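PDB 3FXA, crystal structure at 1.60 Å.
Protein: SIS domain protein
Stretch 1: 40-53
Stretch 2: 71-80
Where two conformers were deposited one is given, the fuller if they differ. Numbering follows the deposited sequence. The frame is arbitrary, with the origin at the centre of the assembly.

Stretch 1, residues 40-53: KIAECTGKIVVAGC
Stretch 2 71-80: ERPAVFLTPS

Two neighbouring parallel strands, 48-51 and 74-76, form the heart of this contact, their axes 4.7 Å apart at closest approach and 24° from exact alignment. On one face of the sheet Val49 (chi1 t) meets Val75 (chi1 p), CG2 to CG1 at 3.8 Å, while Val49 CG1 lies 3.6 Å from CB of Leu77 (chi1 t, chi2 p). Beta-branched valines suit extended backbone, and side by side on this face they cover the sheet with hydrocarbon, with no polar side-chain group to satisfy. The other face carries Ile48 and Val50 from the first strand, Ala74 and Phe76 from the second. Ile48 (chi1 m, chi2 t) sets its CB 4.0 Å from Ala74 CB, a close pairing, with CA atoms 4.4 Å apart, in which one partner is a single methyl. Val50 is t.

The register is Ile48 with Ala74, Val49 with Val75 and Val50 with Phe76. In the usual parallel pattern, alternate residues of the first stretch use both N and O: Ile48 N donates to Pro73 O (2.8 Å), Val75 N to Ile48 O (2.9 Å), Val50 N to Val75 O (3.0 Å) and Leu77 N to Val50 O (2.8 Å, almost linear). Proline has no amide hydrogen, but Pro73 needs only its carbonyl here. Backbone phi/psi runs from -99/122 at Ile48 to -117/133 at Val50, and from -148/151 at Ala74 to -84/131 at Phe76.

From the last bridge, Phe76 (chi1 t, chi2 69°) brings the end of its side chain nearer to the first stretch, and Gly52 O sits at the ring edge, 3.5 Å from Phe76 CZ. Gly52, without a side chain, has phi/psi -167/160; its N is buried without a partner. Pro79, in the first turn of a helix, packs its CG 4.0 Å from Cys53 SG (chi1 m).

At the opposite end of the strand pair lies the polar edge, where Arg72 points toward the first stretch. Its chi1, chi2 and chi3 are all m, with chi2 at -41°, bringing the guanidinium to the carbonyls of Ile41, in the helix, and Cys44, in the loop beyond it. Arg72 NH2 donates to Ile41 O at 2.8 Å and, weakly, to Cys44 O at 2.5 Å; Arg72 NE adds a weak bond to Ile41 O at 3.2 Å. Both carbonyls lie near the guanidinium plane, where its N-H groups point. Water 1 donates to Ala42 O (2.7 Å) and weakly accepts from Arg72 NH2 (3.2 Å). Arginine suits this edge because its several donors can serve more than one carbonyl. Altogether 757 Å² is buried.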

ATOM      1  N   LYS A  40     -23.124   6.633 -14.341  1.00 16.23           N
ATOM      2  CA  LYS A  40     -22.308   7.651 -13.660  1.00 16.13           C
ATOM      3  C   LYS A  40     -20.808   7.419 -13.864  1.00 14.53           C
ATOM      4  O   LYS A  40     -20.076   8.380 -14.120  1.00 17.45           O
ATOM      5  CB  LYS A  40     -22.627   7.701 -12.168  1.00 17.47           C
ATOM      6  CG  LYS A  40     -22.176   8.980 -11.456  1.00 22.54           C
ATOM      7  CD  LYS A  40     -23.125  10.140 -11.754  1.00 26.15           C
ATOM      8  CE  LYS A  40     -22.704  11.426 -11.054  1.00 28.86           C
ATOM      9  NZ  LYS A  40     -23.514  12.579 -11.535  1.00 30.64           N
ATOM     10  N   ILE A  41     -20.349   6.168 -13.741  1.00 14.71           N
ATOM     11  CA  ILE A  41     -18.918   5.828 -13.905  1.00 14.90           C
ATOM     12  C   ILE A  41     -18.484   5.971 -15.365  1.00 15.64           C
ATOM     13  O   ILE A  41     -17.406   6.489 -15.635  1.00 16.43           O
ATOM     14  CB  ILE A  41     -18.534   4.473 -13.266  1.00 12.54           C
ATOM     15  CG1 ILE A  41     -18.716   4.554 -11.746  1.00 13.29           C
ATOM     16  CG2 ILE A  41     -17.094   4.029 -13.638  1.00 14.17           C
ATOM     17  CD1 ILE A  41     -18.528   3.182 -11.041  1.00 18.78           C
ATOM     18  N   ALA A  42     -19.342   5.578 -16.303  1.00 14.99           N
ATOM     19  CA  ALA A  42     -19.083   5.791 -17.737  1.00 15.77           C
ATOM     20  C   ALA A  42     -18.940   7.282 -18.092  1.00 16.44           C
ATOM     21  O   ALA A  42     -18.091   7.632 -18.887  1.00 18.38           O
ATOM     22  CB  ALA A  42     -20.192   5.184 -18.581  1.00 15.92           C
ATOM     23  N   GLU A  43     -19.739   8.128 -17.447  1.00 18.18           N
ATOM     24  CA  GLU A  43     -19.748   9.591 -17.674  1.00 19.34           C
ATOM     25  C   GLU A  43     -18.631  10.338 -16.925  1.00 19.36           C
ATOM     26  O   GLU A  43     -18.337  11.496 -17.235  1.00 19.90           O
ATOM     27  CB  GLU A  43     -21.124  10.173 -17.274  1.00 20.88           C
ATOM     28  CG  GLU A  43     -22.264   9.724 -18.211  1.00 24.62           C
ATOM     29  CD  GLU A  43     -23.682  10.020 -17.709  1.00 28.92           C
ATOM     30  OE1 GLU A  43     -23.884  10.478 -16.564  1.00 31.56           O
ATOM     31  OE2 GLU A  43     -24.621   9.758 -18.486  1.00 33.68           O
ATOM     32  N   CYS A  44     -17.995   9.684 -15.960  1.00 17.02           N
ATOM     33  CA  CYS A  44     -16.981  10.357 -15.111  1.00 17.96           C
ATOM     34  C   CYS A  44     -15.754  10.872 -15.878  1.00 17.71           C
ATOM     35  O   CYS A  44     -15.067  10.121 -16.555  1.00 17.65           O
ATOM     36  CB  CYS A  44     -16.556   9.421 -13.989  1.00 18.65           C
ATOM     37  SG  CYS A  44     -15.573  10.217 -12.714  1.00 20.55           S
ATOM     38  N   THR A  45     -15.489  12.179 -15.770  1.00 19.24           N
ATOM     39  CA  THR A  45     -14.309  12.818 -16.380  1.00 20.05           C
ATOM     40  C   THR A  45     -13.129  12.960 -15.396  1.00 20.23           C
ATOM     41  O   THR A  45     -12.034  13.396 -15.797  1.00 21.61           O
ATOM     42  CB  THR A  45     -14.649  14.226 -16.942  1.00 19.71           C
ATOM     43  OG1 THR A  45     -15.024  15.112 -15.878  1.00 21.74           O
ATOM     44  CG2 THR A  45     -15.778  14.118 -17.951  1.00 20.49           C
ATOM     45  N   GLY A  46     -13.348  12.609 -14.127  1.00 19.12           N
ATOM     46  CA  GLY A  46     -12.290  12.635 -13.099  1.00 20.04           C
ATOM     47  C   GLY A  46     -11.776  11.228 -12.828  1.00 20.75           C
ATOM     48  O   GLY A  46     -11.385  10.502 -13.752  1.00 23.76           O
ATOM     49  N   LYS A  47     -11.786  10.842 -11.561  1.00 18.22           N
ATOM     50  CA  LYS A  47     -11.362   9.508 -11.138  1.00 16.77           C
ATOM     51  C   LYS A  47     -12.254   8.989 -10.044  1.00 15.77           C
ATOM     52  O   LYS A  47     -13.030   9.728  -9.456  1.00 15.60           O
ATOM     53  CB  LYS A  47      -9.904   9.543 -10.669  1.00 16.29           C
ATOM     54  CG  LYS A  47      -9.657  10.417  -9.451  1.00 20.67           C
ATOM     55  CD  LYS A  47      -8.188  10.563  -9.188  1.00 22.74           C
ATOM     56  CE  LYS A  47      -7.943  11.525  -8.061  1.00 20.80           C
ATOM     57  NZ  LYS A  47      -8.489  12.902  -8.295  1.00 19.22           N
ATOM     58  N   ILE A  48     -12.116   7.689  -9.784  1.00 15.59           N
ATOM     59  CA  ILE A  48     -12.883   7.010  -8.752  0.50 14.80           C
ATOM     60  C   ILE A  48     -12.000   6.887  -7.505  1.00 15.37           C
ATOM     61  O   ILE A  48     -10.953   6.293  -7.561  1.00 18.03           O
ATOM     62  CB  ILE A  48     -13.335   5.622  -9.225  0.50 14.14           C
ATOM     63  CG1 ILE A  48     -14.146   5.719 -10.537  0.50 12.70           C
ATOM     64  CG2 ILE A  48     -14.170   4.942  -8.141  0.50 17.34           C
ATOM     65  CD1 ILE A  48     -14.418   4.367 -11.197  0.50 15.12           C
ATOM     66  N   VAL A  49     -12.441   7.421  -6.382  1.00 16.05           N
ATOM     67  CA  VAL A  49     -11.663   7.344  -5.130  1.00 15.74           C
ATOM     68  C   VAL A  49     -12.431   6.352  -4.259  1.00 14.90           C
ATOM     69  O   VAL A  49     -13.604   6.561  -3.998  1.00 15.69           O
ATOM     70  CB  VAL A  49     -11.557   8.730  -4.463  1.00 15.43           C
ATOM     71  CG1 VAL A  49     -10.711   8.645  -3.223  1.00 16.87           C
ATOM     72  CG2 VAL A  49     -10.953   9.743  -5.446  1.00 16.74           C
ATOM     73  N   VAL A  50     -11.798   5.257  -3.824  1.00 14.14           N
ATOM     74  CA  VAL A  50     -12.502   4.233  -3.019  1.00 13.84           C
ATOM     75  C   VAL A  50     -11.867   4.141  -1.635  1.00 13.66           C
ATOM     76  O   VAL A  50     -10.646   4.056  -1.537  1.00 13.72           O
ATOM     77  CB  VAL A  50     -12.538   2.849  -3.689  1.00 12.98           C
ATOM     78  CG1 VAL A  50     -13.642   1.926  -3.065  1.00 15.84           C
ATOM     79  CG2 VAL A  50     -12.779   2.994  -5.185  1.00 16.22           C
ATOM     80  N   ALA A  51     -12.701   4.130  -0.586  1.00 12.61           N
ATOM     81  CA  ALA A  51     -12.237   4.004   0.807  1.00 14.67           C
ATOM     82  C   ALA A  51     -12.929   2.867   1.558  1.00 14.75           C
ATOM     83  O   ALA A  51     -14.125   2.642   1.405  1.00 15.98           O
ATOM     84  CB  ALA A  51     -12.490   5.313   1.560  1.00 15.68           C
ATOM     85  N   GLY A  52     -12.172   2.178   2.395  1.00 15.12           N
ATOM     86  CA  GLY A  52     -12.686   1.116   3.246  1.00 15.69           C
ATOM     87  C   GLY A  52     -11.628   0.776   4.279  1.00 15.04           C
ATOM     88  O   GLY A  52     -10.437   1.114   4.085  1.00 16.14           O
ATOM     89  N   CYS A  53     -12.084   0.148   5.364  1.00 13.54           N
ATOM     90  CA  CYS A  53     -11.257  -0.330   6.478  1.00 13.20           C
ATOM     91  C   CYS A  53     -11.255  -1.860   6.507  1.00 13.99           C
ATOM     92  O   CYS A  53     -12.301  -2.490   6.307  1.00 14.30           O
ATOM     93  CB  CYS A  53     -11.832   0.156   7.799  1.00 13.60           C
ATOM     94  SG  CYS A  53     -11.784   1.911   8.037  1.00 16.23           S
ATOM     95  N   GLU A  71      -9.661   1.319 -18.034  1.00 13.40           N
ATOM     96  CA  GLU A  71      -9.466   2.743 -18.325  1.00 14.00           C
ATOM     97  C   GLU A  71     -10.434   3.682 -17.594  1.00 14.45           C
ATOM     98  O   GLU A  71     -10.938   4.642 -18.196  1.00 15.37           O
ATOM     99  CB  GLU A  71      -9.419   2.974 -19.848  1.00 12.25           C
ATOM    100  CG  GLU A  71      -8.104   2.592 -20.466  1.00 16.27           C
ATOM    101  CD  GLU A  71      -6.987   3.609 -20.179  1.00 16.68           C
ATOM    102  OE1 GLU A  71      -7.284   4.829 -20.008  1.00 20.59           O
ATOM    103  OE2 GLU A  71      -5.815   3.190 -20.162  1.00 19.19           O
ATOM    104  N   ARG A  72     -10.757   3.327 -16.346  1.00 14.79           N
ATOM    105  CA  ARG A  72     -11.535   4.170 -15.442  0.50 14.83           C
ATOM    106  C   ARG A  72     -10.574   4.468 -14.288  1.00 15.10           C
ATOM    107  O   ARG A  72     -10.493   3.688 -13.315  1.00 15.13           O
ATOM    108  CB  ARG A  72     -12.834   3.512 -14.960  0.50 15.66           C
ATOM    109  CG  ARG A  72     -13.810   3.187 -16.095  0.50 14.16           C
ATOM    110  CD  ARG A  72     -13.818   4.320 -17.085  0.50 19.56           C
ATOM    111  NE  ARG A  72     -14.637   5.456 -16.744  0.50 20.90           N
ATOM    112  CZ  ARG A  72     -14.502   6.645 -17.327  0.50 24.24           C
ATOM    113  NH1 ARG A  72     -13.563   6.847 -18.244  0.50 23.93           N
ATOM    114  NH2 ARG A  72     -15.288   7.636 -16.976  0.50 25.71           N
ATOM    115  N   PRO A  73      -9.781   5.585 -14.395  1.00 13.82           N
ATOM    116  CA  PRO A  73      -8.822   5.900 -13.323  1.00 13.69           C
ATOM    117  C   PRO A  73      -9.440   5.811 -11.941  1.00 12.91           C
ATOM    118  O   PRO A  73     -10.558   6.320 -11.730  1.00 13.15           O
ATOM    119  CB  PRO A  73      -8.413   7.340 -13.598  1.00 13.53           C
ATOM    120  CG  PRO A  73      -8.925   7.690 -14.897  1.00 14.13           C
ATOM    121  CD  PRO A  73      -9.706   6.590 -15.474  1.00 14.11           C
ATOM    122  N   ALA A  74      -8.713   5.159 -11.039  1.00 13.30           N
ATOM    123  CA  ALA A  74      -9.163   4.906  -9.680  1.00 11.96           C
ATOM    124  C   ALA A  74      -7.983   4.888  -8.725  1.00 12.31           C
ATOM    125  O   ALA A  74      -6.869   4.553  -9.114  1.00 15.14           O
ATOM    126  CB  ALA A  74      -9.891   3.608  -9.632  1.00 11.39           C
ATOM    127  N   VAL A  75      -8.250   5.265  -7.484  1.00 14.33           N
ATOM    128  CA  VAL A  75      -7.240   5.338  -6.419  1.00 13.88           C
ATOM    129  C   VAL A  75      -7.838   4.911  -5.095  1.00 15.49           C
ATOM    130  O   VAL A  75      -9.013   5.207  -4.831  1.00 14.34           O
ATOM    131  CB  VAL A  75      -6.650   6.764  -6.288  1.00 16.75           C
ATOM    132  CG1 VAL A  75      -7.699   7.749  -5.824  1.00 18.38           C
ATOM    133  CG2 VAL A  75      -5.492   6.728  -5.288  1.00 18.93           C
ATOM    134  N   PHE A  76      -7.045   4.208  -4.285  1.00 14.60           N
ATOM    135  CA  PHE A  76      -7.473   3.818  -2.944  1.00 15.84           C
ATOM    136  C   PHE A  76      -7.198   4.977  -2.001  1.00 15.58           C
ATOM    137  O   PHE A  76      -6.096   5.540  -2.026  1.00 14.31           O
ATOM    138  CB  PHE A  76      -6.768   2.557  -2.433  1.00 14.90           C
ATOM    139  CG  PHE A  76      -7.198   2.167  -1.042  1.00 14.41           C
ATOM    140  CD1 PHE A  76      -8.486   1.695  -0.812  1.00 10.45           C
ATOM    141  CD2 PHE A  76      -6.326   2.278   0.031  1.00 15.66           C
ATOM    142  CE1 PHE A  76      -8.928   1.360   0.479  1.00 13.50           C
ATOM    143  CE2 PHE A  76      -6.735   1.932   1.322  1.00 14.95           C
ATOM    144  CZ  PHE A  76      -8.042   1.457   1.544  1.00 16.03           C
ATOM    145  N   LEU A  77      -8.185   5.340  -1.196  1.00 15.45           N
ATOM    146  CA  LEU A  77      -8.037   6.379  -0.169  1.00 16.54           C
ATOM    147  C   LEU A  77      -7.951   5.707   1.202  1.00 15.03           C
ATOM    148  O   LEU A  77      -8.960   5.224   1.714  1.00 15.12           O
ATOM    149  CB  LEU A  77      -9.200   7.361  -0.256  1.00 16.57           C
ATOM    150  CG  LEU A  77      -9.259   8.518   0.747  1.00 15.88           C
ATOM    151  CD1 LEU A  77      -7.991   9.401   0.661  1.00 16.22           C
ATOM    152  CD2 LEU A  77     -10.464   9.350   0.519  1.00 15.82           C
ATOM    153  N   THR A  78      -6.746   5.678   1.799  1.00 14.66           N
ATOM    154  CA  THR A  78      -6.498   5.050   3.113  1.00 13.69           C
ATOM    155  C   THR A  78      -7.093   5.967   4.198  1.00 13.89           C
ATOM    156  O   THR A  78      -6.652   7.107   4.321  1.00 13.07           O
ATOM    157  CB  THR A  78      -4.957   4.832   3.366  1.00 14.98           C
ATOM    158  OG1 THR A  78      -4.404   4.084   2.279  1.00 14.60           O
ATOM    159  CG2 THR A  78      -4.700   4.113   4.664  1.00 12.24           C
ATOM    160  N   PRO A  79      -8.133   5.504   4.952  1.00 15.25           N
ATOM    161  CA  PRO A  79      -8.767   6.404   5.941  1.00 14.74           C
ATOM    162  C   PRO A  79      -7.819   7.042   7.005  1.00 15.94           C
ATOM    163  O   PRO A  79      -8.037   8.194   7.396  1.00 16.43           O
ATOM    164  CB  PRO A  79      -9.866   5.527   6.563  1.00 16.11           C
ATOM    165  CG  PRO A  79     -10.185   4.542   5.504  1.00 13.68           C
ATOM    166  CD  PRO A  79      -8.882   4.234   4.839  1.00 14.11           C
ATOM    167  N   SER A  80      -6.798   6.307   7.446  1.00 14.46           N
ATOM    168  CA  SER A  80      -5.825   6.841   8.438  1.00 15.97           C
ATOM    169  C   SER A  80      -4.832   7.872   7.833  1.00 16.60           C
ATOM    170  O   SER A  80      -4.101   8.553   8.594  1.00 16.82           O
ATOM    171  CB  SER A  80      -5.106   5.703   9.179  1.00 16.76           C
ATOM    172  OG  SER A  80      -4.462   4.802   8.325  1.00 16.13           O
TER
HETATM  173  O   HOH W   1     -16.094   9.279 -19.618  1.00 32.31           O